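PDB 6GUP: fusarinine C esterase sidJ from Aspergillus fumigatus, which hydrolyses the ester bonds of the siderophore fusarinine C, but not those of triacetylfusarinine C, to give fusarinine and release iron. Local coordinates for the interface of chains A and B. Residues are numbered along the deposited sequence; one frame, centred on the assembly and turned at random. Chains: chain A/B, Siderophore biosynthesis lipase/esterase, putative.

The interface of chains A and B. Residues chain A 208-210; chain B 198, 212-215.
At the dimer interface of this alpha/beta-hydrolase, the loop of A:Ala208, A:Gly209 and A:Thr210 lies against the short strand 211-213 of chain B, the two residues that follow it, and one methionine from helix 185-202. A:Thr210 loses the most surface to the partner here, 58 Å², and points its methyl branch into chain B. Its CG2 stands anti to its own carbonyl carbon (chi1 64°, measured to OG1) and meets the terminal methyl CE of B:Met198 at 3.3 Å, a tight fit for two methyl groups. The two side chains meet at a slant, methyl to methyl. The methionine reaches out from its helix with CB, CG and SD extended (chi2 -177°), then bends at the sulfur (chi3 70°), which turns CE in towards the threonine. The same CE also touches the carbonyl O of A:Ala208, at 3.4 Å, meeting the loop's backbone as well as its threonine side chain.

Around the threonine, B:Val212 contributes its CG1 branch, 3.9 Å from the A:Thr210 CB. The backbone carbonyl of B:Leu213 comes up to the threonine backbone, its O 3.2 Å from the A:Thr210 CA, a van der Waals approach of an oxygen to carbon. The same O is also 3.4 Å from the A:Thr210 CB. Further along, B:Pro215 CG lies 3.7 Å from the A:Gly209 carbonyl carbon C, and the ring packs against that peptide group. The glycine O sits 3.5 Å from the proline CA. With no side chain on A:Gly209, the ring can come directly against the main chain. Among these residues the contact is made by methyl groups, a proline ring and backbone.

In the fold, A:Ala208 to A:Thr210 lie in the link between helix 185-205 and strand 211-213; in chain B the partners are the helix and the strand that flank the equivalent link, and the residues just after that strand. The two-fold axis of the homodimer repeats the contact with the chains exchanged.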
loop_
_atom_site.group_PDB
_atom_site.type_symbol
_atom_site.label_atom_id
_atom_site.label_comp_id
_atom_site.label_asym_id
_atom_site.label_seq_id
_atom_site.Cartn_x
_atom_site.Cartn_y
_atom_site.Cartn_z
ATOM N N ALA A 208 -5.297 -22.516 -13.899
ATOM C CA ALA A 208 -4.168 -21.669 -14.282
ATOM C C ALA A 208 -4.526 -20.193 -14.115
ATOM O O ALA A 208 -5.631 -19.776 -14.463
ATOM C CB ALA A 208 -3.749 -21.951 -15.712
ATOM N N GLY A 209 -3.598 -19.425 -13.545
ATOM C CA GLY A 209 -3.811 -18.003 -13.277
ATOM C C GLY A 209 -4.482 -17.663 -11.953
ATOM O O GLY A 209 -4.468 -16.498 -11.550
ATOM N N THR A 210 -5.075 -18.654 -11.277
ATOM C CA THR A 210 -5.711 -18.431 -9.977
ATOM C C THR A 210 -4.708 -18.570 -8.839
ATOM O O THR A 210 -3.647 -19.181 -8.999
ATOM C CB THR A 210 -6.875 -19.411 -9.703
ATOM O OG1 THR A 210 -6.384 -20.755 -9.639
ATOM C CG2 THR A 210 -7.931 -19.317 -10.779
ATOM N N MET B 198 -14.282 -20.445 -14.471
ATOM C CA MET B 198 -13.224 -20.480 -13.455
ATOM C C MET B 198 -13.771 -20.227 -12.046
ATOM O O MET B 198 -13.328 -20.861 -11.086
ATOM C CB MET B 198 -12.129 -19.455 -13.773
ATOM C CG MET B 198 -11.300 -19.796 -15.003
ATOM S SD MET B 198 -9.975 -18.617 -15.313
ATOM C CE MET B 198 -8.901 -18.995 -13.937
ATOM N N VAL B 212 -10.357 -17.943 -3.482
ATOM C CA VAL B 212 -9.674 -18.112 -4.760
ATOM C C VAL B 212 -9.695 -16.791 -5.515
ATOM O O VAL B 212 -10.768 -16.283 -5.836
ATOM C CB VAL B 212 -10.367 -19.191 -5.619
ATOM C CG1 VAL B 212 -9.644 -19.382 -6.951
ATOM C CG2 VAL B 212 -10.440 -20.508 -4.857
ATOM N N LEU B 213 -8.513 -16.254 -5.807
ATOM C CA LEU B 213 -8.391 -15.046 -6.618
ATOM C C LEU B 213 -8.329 -15.417 -8.086
ATOM O O LEU B 213 -7.549 -16.285 -8.473
ATOM C CB LEU B 213 -7.135 -14.267 -6.244
ATOM C CG LEU B 213 -7.032 -13.800 -4.793
ATOM C CD1 LEU B 213 -5.773 -12.971 -4.653
ATOM C CD2 LEU B 213 -8.251 -13.003 -4.348
ATOM N N LEU B 214 -9.147 -14.752 -8.897
ATOM C CA LEU B 214 -9.169 -14.976 -10.340
ATOM C C LEU B 214 -7.982 -14.259 -10.992
ATOM O O LEU B 214 -7.414 -13.344 -10.388
ATOM C CB LEU B 214 -10.491 -14.481 -10.932
ATOM C CG LEU B 214 -11.761 -15.151 -10.390
ATOM C CD1 LEU B 214 -13.001 -14.404 -10.857
ATOM C CD2 LEU B 214 -11.833 -16.615 -10.800
ATOM N N PRO B 215 -7.592 -14.674 -12.221
ATOM C CA PRO B 215 -6.479 -14.010 -12.922
ATOM C C PRO B 215 -6.734 -12.519 -13.152
ATOM O O PRO B 215 -7.763 -12.157 -13.725
ATOM C CB PRO B 215 -6.399 -14.753 -14.265
ATOM C CG PRO B 215 -7.101 -16.039 -14.054
ATOM C CD PRO B 215 -8.120 -15.822 -12.983
#